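Local coordinates for protein probable endonuclease 4 (Thermotoga maritima, PDB 4HNO) that probably cleaves phosphodiester bonds at apurinic or apyrimidinic sites in DNA during base excision repair, using a cluster of bound metal ions, at residues A[31-36]-A[261-266]; A[9-14]-A[266-271]; A[75-80]-A[88-93]. One frame throughout, in Å; residues are numbered along the deposited sequence.

Interaction 1: A[31-36]-A[261-266]. With MN (manganese (II) ion), chain E.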
loop_
_atom_site.group_PDB
_atom_site.type_symbol
_atom_site.label_atom_id
_atom_site.label_comp_id
_atom_site.label_asym_id
_atom_site.label_seq_id
_atom_site.Cartn_x
_atom_site.Cartn_y
_atom_site.Cartn_z
ATOM N N SER A 31 13.154 -2.349 -2.168
ATOM C CA SER A 31 11.768 -2.715 -1.931
ATOM C C SER A 31 10.987 -2.289 -3.170
ATOM O O SER A 31 11.443 -1.429 -3.921
ATOM C CB SER A 31 11.231 -1.917 -0.735
ATOM O OG SER A 31 12.022 -2.097 0.432
ATOM N N PHE A 32 9.792 -2.836 -3.383
ATOM C CA PHE A 32 8.963 -2.363 -4.481
ATOM C C PHE A 32 7.520 -2.763 -4.294
ATOM O O PHE A 32 7.213 -3.695 -3.533
ATOM C CB PHE A 32 9.448 -2.877 -5.860
ATOM C CG PHE A 32 9.464 -4.382 -6.015
ATOM C CD1 PHE A 32 8.309 -5.078 -6.298
ATOM C CD2 PHE A 32 10.654 -5.077 -5.942
ATOM C CE1 PHE A 32 8.344 -6.451 -6.478
ATOM C CE2 PHE A 32 10.692 -6.442 -6.119
ATOM C CZ PHE A 32 9.543 -7.127 -6.394
ATOM N N GLN A 33 6.660 -2.064 -5.026
ATOM C CA GLN A 33 5.266 -2.454 -5.208
ATOM C C GLN A 33 4.997 -2.554 -6.702
ATOM O O GLN A 33 5.542 -1.778 -7.478
ATOM C CB GLN A 33 4.341 -1.429 -4.549
ATOM C CG GLN A 33 2.855 -1.722 -4.707
ATOM C CD GLN A 33 2.054 -0.699 -3.940
ATOM O OE1 GLN A 33 1.641 -0.935 -2.809
ATOM N NE2 GLN A 33 1.866 0.449 -4.563
ATOM N N ILE A 34 4.151 -3.506 -7.076
ATOM C CA ILE A 34 3.735 -3.696 -8.461
ATOM C C ILE A 34 2.251 -3.983 -8.499
ATOM O O ILE A 34 1.676 -4.504 -7.554
ATOM C CB ILE A 34 4.484 -4.869 -9.126
ATOM C CG1 ILE A 34 4.505 -6.108 -8.231
ATOM C CG2 ILE A 34 5.914 -4.454 -9.457
ATOM C CD1 ILE A 34 4.879 -7.415 -8.955
ATOM N N PHE A 35 1.615 -3.698 -9.631
ATOM C CA PHE A 35 0.303 -4.282 -9.912
ATOM C C PHE A 35 0.494 -5.766 -10.280
ATOM O O PHE A 35 1.557 -6.167 -10.718
ATOM C CB PHE A 35 -0.412 -3.532 -11.035
ATOM C CG PHE A 35 -0.911 -2.158 -10.636
ATOM C CD1 PHE A 35 -0.510 -1.044 -11.336
ATOM C CD2 PHE A 35 -1.808 -1.990 -9.593
ATOM C CE1 PHE A 35 -0.995 0.219 -10.984
ATOM C CE2 PHE A 35 -2.274 -0.743 -9.236
ATOM C CZ PHE A 35 -1.869 0.363 -9.929
ATOM N N PRO A 36 -0.553 -6.575 -10.145
ATOM C CA PRO A 36 -0.435 -8.008 -10.459
ATOM C C PRO A 36 -0.770 -8.331 -11.908
ATOM O O PRO A 36 -0.625 -9.469 -12.316
ATOM C CB PRO A 36 -1.438 -8.664 -9.492
ATOM C CG PRO A 36 -2.288 -7.553 -8.974
ATOM C CD PRO A 36 -1.821 -6.263 -9.474
ATOM N N ILE A 261 7.406 2.990 0.336
ATOM C CA ILE A 261 7.164 2.787 -1.076
ATOM C C ILE A 261 6.571 4.072 -1.660
ATOM O O ILE A 261 5.480 4.497 -1.301
ATOM C CB ILE A 261 6.191 1.615 -1.308
ATOM C CG1 ILE A 261 6.795 0.296 -0.820
ATOM C CG2 ILE A 261 5.763 1.551 -2.768
ATOM C CD1 ILE A 261 8.036 -0.152 -1.555
ATOM N N LEU A 262 7.311 4.678 -2.578
ATOM C CA LEU A 262 6.878 5.894 -3.255
ATOM C C LEU A 262 5.771 5.606 -4.256
ATOM O O LEU A 262 5.906 4.716 -5.098
ATOM C CB LEU A 262 8.054 6.491 -4.013
ATOM C CG LEU A 262 9.260 6.912 -3.192
ATOM C CD1 LEU A 262 10.467 7.013 -4.095
ATOM C CD2 LEU A 262 8.993 8.216 -2.493
ATOM N N GLU A 263 4.706 6.408 -4.194
ATOM C CA GLU A 263 3.665 6.433 -5.230
ATOM C C GLU A 263 3.530 7.864 -5.736
ATOM O O GLU A 263 2.450 8.356 -6.049
ATOM C CB GLU A 263 2.328 5.921 -4.732
ATOM C CG GLU A 263 2.366 4.575 -4.050
ATOM C CD GLU A 263 1.014 4.211 -3.514
ATOM O OE1 GLU A 263 0.489 5.029 -2.700
ATOM O OE2 GLU A 263 0.460 3.160 -3.892
ATOM N N THR A 264 4.659 8.543 -5.812
ATOM C CA THR A 264 4.687 9.951 -6.145
ATOM C C THR A 264 4.620 10.091 -7.673
ATOM O O THR A 264 4.837 9.122 -8.407
ATOM C CB THR A 264 5.941 10.588 -5.577
ATOM O OG1 THR A 264 7.051 9.807 -6.013
ATOM C CG2 THR A 264 5.925 10.619 -4.065
ATOM N N PRO A 265 4.272 11.283 -8.161
ATOM C CA PRO A 265 4.137 11.458 -9.609
ATOM C C PRO A 265 5.413 11.106 -10.357
ATOM O O PRO A 265 6.530 11.346 -9.891
ATOM C CB PRO A 265 3.845 12.949 -9.751
ATOM C CG PRO A 265 3.174 13.314 -8.471
ATOM C CD PRO A 265 3.840 12.479 -7.417
ATOM N N GLY A 266 5.239 10.532 -11.540
ATOM C CA GLY A 266 6.368 10.224 -12.400
ATOM C C GLY A 266 6.643 8.740 -12.528
ATOM O O GLY A 266 5.844 7.900 -12.105
HETATM MN MN MN E . -1.181 4.499 -1.521
HETATM O O HOH W 1 -2.190 3.884 -3.072
#
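The carboxylate of Glu263 is divided between a metal and the amide of Gln33: OE1 of Glu263 binds manganese at 2.1 Å, while its OE2 takes a hydrogen bond from Gln33 NE2 over 3.1 Å. The N-H points at its acceptor at 157°. It meets OE2 on the anti side, somewhat out of the carboxylate plane, although OE2 lies in the plane of the amide. With CG anti to the backbone N (chi1 179°) and an extended chain beyond it, Gln33 reaches the metal site from a strand that supplies no ligand of its own. This is second-shell positioning: the amide probably helps to fix the rotation of the carboxylate. Gln33 OE1 is hydrogen-bonded to His218 NE2, whose ND1 binds the same manganese, and Gln33 NE2 also bonds to His10 ND1. Asp181 and Glu147 also bind this ion, as does a water. Behind the polar end, Ile261 packs against strand 31-34, its CG2 3.8 Å from Gln33 CB and its CD1 3.7 Å from Ser31 CB. Strands 31-34 and 260-262 do not pair directly in this TIM barrel; strand 7-10 lies between them, and Met216 and His218 of strand 214-222 border Ile261.

Interaction 2: A[9-14]-A[266-271]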
loop_
_atom_site.group_PDB
_atom_site.type_symbol
_atom_site.label_atom_id
_atom_site.label_comp_id
_atom_site.label_asym_id
_atom_site.label_seq_id
_atom_site.Cartn_x
_atom_site.Cartn_y
_atom_site.Cartn_z
ATOM N N ALA A 9 9.722 2.022 -4.790
ATOM C CA ALA A 9 8.636 2.699 -5.460
ATOM C C ALA A 9 7.680 1.696 -6.078
ATOM O O ALA A 9 7.982 0.505 -6.192
ATOM C CB ALA A 9 9.175 3.627 -6.545
ATOM N N HIS A 10 6.521 2.195 -6.475
ATOM C CA HIS A 10 5.643 1.467 -7.355
ATOM C C HIS A 10 6.321 1.397 -8.724
ATOM O O HIS A 10 6.710 2.417 -9.283
ATOM C CB HIS A 10 4.288 2.154 -7.446
ATOM C CG HIS A 10 3.310 1.289 -8.143
ATOM N ND1 HIS A 10 2.484 0.425 -7.469
ATOM C CD2 HIS A 10 3.159 1.020 -9.460
ATOM C CE1 HIS A 10 1.808 -0.286 -8.348
ATOM N NE2 HIS A 10 2.195 0.057 -9.561
ATOM N N MET A 11 6.487 0.182 -9.229
ATOM C CA MET A 11 7.275 -0.080 -10.422
ATOM C C MET A 11 6.407 -0.594 -11.544
ATOM O O MET A 11 5.501 -1.391 -11.313
ATOM C CB MET A 11 8.330 -1.151 -10.129
ATOM C CG MET A 11 9.238 -0.843 -8.955
ATOM S SD MET A 11 10.209 0.663 -9.111
ATOM C CE MET A 11 11.395 0.120 -10.371
ATOM N N PRO A 12 6.723 -0.224 -12.786
ATOM C CA PRO A 12 5.956 -0.724 -13.921
ATOM C C PRO A 12 6.257 -2.190 -14.223
ATOM O O PRO A 12 7.388 -2.666 -14.097
ATOM C CB PRO A 12 6.419 0.165 -15.067
ATOM C CG PRO A 12 7.775 0.605 -14.666
ATOM C CD PRO A 12 7.751 0.745 -13.191
ATOM N N ILE A 13 5.229 -2.903 -14.652
ATOM C CA ILE A 13 5.356 -4.313 -15.006
ATOM C C ILE A 13 5.236 -4.574 -16.507
ATOM O O ILE A 13 5.306 -5.721 -16.930
ATOM C CB ILE A 13 4.307 -5.190 -14.271
ATOM C CG1 ILE A 13 2.890 -4.755 -14.631
ATOM C CG2 ILE A 13 4.551 -5.156 -12.771
ATOM C CD1 ILE A 13 1.823 -5.717 -14.164
ATOM N N SER A 14 5.046 -3.533 -17.305
ATOM C CA SER A 14 4.696 -3.720 -18.713
ATOM C C SER A 14 5.779 -4.438 -19.521
ATOM O O SER A 14 5.471 -5.076 -20.519
ATOM C CB SER A 14 4.348 -2.378 -19.365
ATOM O OG SER A 14 5.459 -1.502 -19.352
ATOM N N GLY A 266 5.239 10.532 -11.540
ATOM C CA GLY A 266 6.368 10.224 -12.400
ATOM C C GLY A 266 6.643 8.740 -12.528
ATOM O O GLY A 266 5.844 7.900 -12.105
ATOM N N GLY A 267 7.780 8.423 -13.134
ATOM C CA GLY A 267 8.193 7.048 -13.332
ATOM C C GLY A 267 9.499 6.743 -12.623
ATOM O O GLY A 267 9.862 7.403 -11.650
ATOM N N ASN A 268 10.220 5.740 -13.117
ATOM C CA ASN A 268 11.449 5.298 -12.463
ATOM C C ASN A 268 12.442 6.447 -12.218
ATOM O O ASN A 268 13.058 6.531 -11.159
ATOM C CB ASN A 268 12.107 4.167 -13.265
ATOM C CG ASN A 268 11.412 2.813 -13.080
ATOM O OD1 ASN A 268 10.432 2.682 -12.344
ATOM N ND2 ASN A 268 11.933 1.800 -13.747
ATOM N N GLU A 269 12.607 7.342 -13.180
ATOM C CA GLU A 269 13.599 8.403 -13.027
ATOM C C GLU A 269 13.219 9.404 -11.930
ATOM O O GLU A 269 14.072 9.816 -11.138
ATOM C CB GLU A 269 13.843 9.135 -14.349
ATOM C CG GLU A 269 14.473 8.261 -15.427
ATOM C CD GLU A 269 13.471 7.328 -16.079
ATOM O OE1 GLU A 269 13.869 6.219 -16.494
ATOM O OE2 GLU A 269 12.285 7.707 -16.182
ATOM N N GLU A 270 11.950 9.789 -11.872
ATOM C CA GLU A 270 11.483 10.678 -10.817
ATOM C C GLU A 270 11.564 9.976 -9.469
ATOM O O GLU A 270 11.875 10.590 -8.444
ATOM C CB GLU A 270 10.051 11.134 -11.090
ATOM C CG GLU A 270 9.926 12.169 -12.209
ATOM C CD GLU A 270 10.160 11.579 -13.587
ATOM O OE1 GLU A 270 10.565 12.335 -14.496
ATOM O OE2 GLU A 270 9.930 10.365 -13.771
ATOM N N HIS A 271 11.269 8.682 -9.459
ATOM C CA HIS A 271 11.346 7.933 -8.224
ATOM C C HIS A 271 12.780 7.802 -7.735
ATOM O O HIS A 271 13.013 7.877 -6.535
ATOM C CB HIS A 271 10.623 6.595 -8.350
ATOM C CG HIS A 271 9.152 6.769 -8.503
ATOM N ND1 HIS A 271 8.349 5.895 -9.202
ATOM C CD2 HIS A 271 8.336 7.757 -8.068
ATOM C CE1 HIS A 271 7.102 6.328 -9.176
ATOM N NE2 HIS A 271 7.069 7.460 -8.501
HETATM O O HOH W 2 8.931 3.704 -10.551
#
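Met11 turns back on itself toward Asn268: its chain bends at chi2 (-60°) and again at chi3 (-72°), and the second bend carries CE to 3.4 Å from Asn268 OD1. On the helix side, chi1 of Asn268 (-77°) puts CG anti to the carbonyl carbon, and the two side chains cross at about a right angle. Pro12 comes to the same oxygen tip to tip, with its CD 3.4 Å from Asn268 OD1.

No direct hydrogen bond joins the two segments. The polar link is a single water, an example of a solvent molecule that bridges two segments. The water donates to His10 O over 2.9 Å and to Asn268 OD1 over 2.6 Å, and it is also hydrogen-bonded to His271 ND1, where it lies in the plane of the ring at its edge. One backbone carbonyl, one amide and one imidazole are thus gathered round one oxygen. The other ring nitrogen of His271, NE2, is bound to Thr264 O, so the imidazole is held at both nitrogens, which should restrict its rotation. Ala9 packs obliquely against this ring, its CB 3.6 Å from His271 ND1, while Gly267 O lies above one face, toward the rim.

Gly267 is at the N-cap, and its N-H bonds at 3.0 Å to OE2 of Glu270, a residue of the first helical turn. The contact therefore joins the C-terminal end of strand 7-10 and the loop after it to the start of helix 268-284, the last helix of the barrel. Helix 20-26 adds Asp23 beside both Met11 and Asn268, and Ile27 in the following loop touches Ala9, Met11, Asn268 and His271.

Interaction 3: A[75-80]-A[88-93]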
loop_
_atom_site.group_PDB
_atom_site.type_symbol
_atom_site.label_atom_id
_atom_site.label_comp_id
_atom_site.label_asym_id
_atom_site.label_seq_id
_atom_site.Cartn_x
_atom_site.Cartn_y
_atom_site.Cartn_z
ATOM N N TYR A 75 -7.557 -1.253 -9.587
ATOM C CA TYR A 75 -8.423 -0.088 -9.429
ATOM C C TYR A 75 -9.938 -0.355 -9.455
ATOM O O TYR A 75 -10.720 0.435 -8.934
ATOM C CB TYR A 75 -8.008 0.989 -10.464
ATOM C CG TYR A 75 -8.369 0.809 -11.941
ATOM C CD1 TYR A 75 -9.232 1.707 -12.558
ATOM C CD2 TYR A 75 -7.797 -0.192 -12.742
ATOM C CE1 TYR A 75 -9.556 1.604 -13.902
ATOM C CE2 TYR A 75 -8.123 -0.303 -14.102
ATOM C CZ TYR A 75 -9.003 0.597 -14.668
ATOM O OH TYR A 75 -9.325 0.502 -16.005
ATOM N N LEU A 76 -10.330 -1.476 -10.042
ATOM C CA LEU A 76 -11.752 -1.849 -10.238
ATOM C C LEU A 76 -12.392 -2.517 -9.032
ATOM O O LEU A 76 -13.599 -2.454 -8.849
ATOM C CB LEU A 76 -11.888 -2.851 -11.406
ATOM C CG LEU A 76 -11.365 -2.503 -12.785
ATOM C CD1 LEU A 76 -11.974 -3.472 -13.783
ATOM C CD2 LEU A 76 -11.683 -1.073 -13.111
ATOM N N ILE A 77 -11.600 -3.257 -8.276
ATOM C CA ILE A 77 -12.150 -4.064 -7.206
ATOM C C ILE A 77 -12.742 -3.165 -6.124
ATOM O O ILE A 77 -12.108 -2.210 -5.678
ATOM C CB ILE A 77 -11.052 -4.964 -6.660
ATOM C CG1 ILE A 77 -10.722 -6.057 -7.690
ATOM C CG2 ILE A 77 -11.412 -5.548 -5.290
ATOM C CD1 ILE A 77 -9.404 -6.737 -7.428
ATOM N N ASN A 78 -13.969 -3.462 -5.735
ATOM C CA ASN A 78 -14.654 -2.681 -4.717
ATOM C C ASN A 78 -15.555 -3.594 -3.907
ATOM O O ASN A 78 -16.724 -3.797 -4.226
ATOM C CB ASN A 78 -15.458 -1.554 -5.340
ATOM C CG ASN A 78 -16.142 -0.724 -4.293
ATOM O OD1 ASN A 78 -15.914 -0.905 -3.095
ATOM N ND2 ASN A 78 -17.022 0.176 -4.718
ATOM N N LEU A 79 -14.975 -4.136 -2.843
ATOM C CA LEU A 79 -15.689 -5.054 -1.962
ATOM C C LEU A 79 -16.764 -4.378 -1.111
ATOM O O LEU A 79 -17.515 -5.070 -0.439
ATOM C CB LEU A 79 -14.720 -5.771 -1.026
ATOM C CG LEU A 79 -13.676 -6.678 -1.674
ATOM C CD1 LEU A 79 -12.782 -7.252 -0.565
ATOM C CD2 LEU A 79 -14.305 -7.780 -2.497
ATOM N N ALA A 80 -16.834 -3.042 -1.140
ATOM C CA ALA A 80 -17.919 -2.339 -0.465
ATOM C C ALA A 80 -19.064 -1.998 -1.402
ATOM O O ALA A 80 -20.056 -1.428 -0.958
ATOM C CB ALA A 80 -17.426 -1.071 0.209
ATOM N N GLN A 88 -19.538 -9.254 -6.604
ATOM C CA GLN A 88 -19.146 -10.615 -6.977
ATOM C C GLN A 88 -17.925 -10.637 -7.879
ATOM O O GLN A 88 -17.017 -11.447 -7.686
ATOM C CB GLN A 88 -20.278 -11.345 -7.684
ATOM C CG GLN A 88 -21.438 -11.749 -6.790
ATOM C CD GLN A 88 -22.266 -12.804 -7.492
ATOM O OE1 GLN A 88 -21.736 -13.817 -7.935
ATOM N NE2 GLN A 88 -23.559 -12.580 -7.619
ATOM N N LYS A 89 -17.918 -9.777 -8.891
ATOM C CA LYS A 89 -16.796 -9.759 -9.797
ATOM C C LYS A 89 -15.516 -9.319 -9.089
ATOM O O LYS A 89 -14.419 -9.786 -9.407
ATOM C CB LYS A 89 -17.113 -8.869 -10.994
ATOM C CG LYS A 89 -18.228 -9.438 -11.880
ATOM C CD LYS A 89 -18.626 -8.436 -12.955
ATOM C CE LYS A 89 -19.909 -8.768 -13.735
ATOM N NZ LYS A 89 -20.036 -10.139 -14.208
ATOM N N SER A 90 -15.659 -8.413 -8.128
ATOM C CA SER A 90 -14.542 -7.961 -7.309
ATOM C C SER A 90 -13.973 -9.100 -6.476
ATOM O O SER A 90 -12.749 -9.258 -6.393
ATOM C CB SER A 90 -14.995 -6.824 -6.397
ATOM O OG SER A 90 -15.258 -5.641 -7.125
ATOM N N VAL A 91 -14.834 -9.890 -5.852
ATOM C CA VAL A 91 -14.367 -11.031 -5.084
ATOM C C VAL A 91 -13.585 -11.990 -5.980
ATOM O O VAL A 91 -12.502 -12.461 -5.618
ATOM C CB VAL A 91 -15.549 -11.741 -4.403
ATOM C CG1 VAL A 91 -15.164 -13.124 -3.892
ATOM C CG2 VAL A 91 -16.112 -10.881 -3.290
ATOM N N GLU A 92 -14.120 -12.290 -7.160
ATOM C CA GLU A 92 -13.450 -13.252 -8.016
ATOM C C GLU A 92 -12.130 -12.718 -8.547
ATOM O O GLU A 92 -11.160 -13.461 -8.655
ATOM C CB GLU A 92 -14.361 -13.724 -9.145
ATOM C CG GLU A 92 -15.561 -14.520 -8.641
ATOM C CD GLU A 92 -15.185 -15.729 -7.802
ATOM O OE1 GLU A 92 -14.270 -16.477 -8.211
ATOM O OE2 GLU A 92 -15.773 -15.902 -6.701
ATOM N N LEU A 93 -12.074 -11.435 -8.882
ATOM C CA LEU A 93 -10.821 -10.883 -9.364
ATOM C C LEU A 93 -9.798 -10.802 -8.229
ATOM O O LEU A 93 -8.618 -11.040 -8.448
ATOM C CB LEU A 93 -11.021 -9.524 -10.040
ATOM C CG LEU A 93 -9.759 -8.920 -10.658
ATOM C CD1 LEU A 93 -9.111 -9.832 -11.665
ATOM C CD2 LEU A 93 -10.096 -7.572 -11.268
#
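Ser90 receives the backbone N-H of Asn78 on its hydroxyl, OG lying 2.9 Å from Asn78 N with an almost straight angle of 173°. Its first torsion (chi1 -70°) sets OG anti to the carbonyl carbon and beside the backbone N; there it also bonds to Ile86 O, one turn earlier in the helix. A helical serine can in this way tie its own backbone to a passing loop.

Aliphatic contacts accompany the bond. Ile77 sends CD1 to Leu93 CG at 3.9 Å, and its CG2 rests 4.0 Å from Ser90 CB, so both branches of the isoleucine meet the helix. On Leu93, chi1 (-176°) puts CG anti to the backbone N, where it meets that CD1. Farther along the loop, Leu79 crosses Val91 at about a right angle, CD2 against CG2 at 3.7 Å.

Between these leucine and isoleucine contacts the loop turns on Asn78, whose OD1 accepts from Ala80 N at 3.0 Å in an Asx turn. The donor sits well above the carbonyl plane, and OD1 also takes a bond from Ser115 N. The contact belongs to a beta-to-alpha connection of the TIM barrel: the loop following strand 69-72 is folded back onto helix 84-104, the helix it leads into, with Trp42 near Leu76 and Ser90, and with Leu132 of helix 121-136 touching Leu79.

Interactions 1 and 2 are neighbours, their centres 6 Å apart. They share Gly266 and reach the same sheet, in which a probable hydrogen bond between Gln33 O and Met11 N joins them. The loop just after strand 260-262, which carries the metal ligand of interaction 1, runs on directly into the start of the last helix in interaction 2. Interaction 3 lies apart, about 21 Å from interaction 1 and 25 Å from interaction 2, centre to centre. Along the chain the contacts are nested: 3 inside 1, and 1 inside 2. Interaction 2 thus brings the first strand of the barrel against its last helix, whereas interaction 3 is a local loop-to-helix closure after strand 69-72.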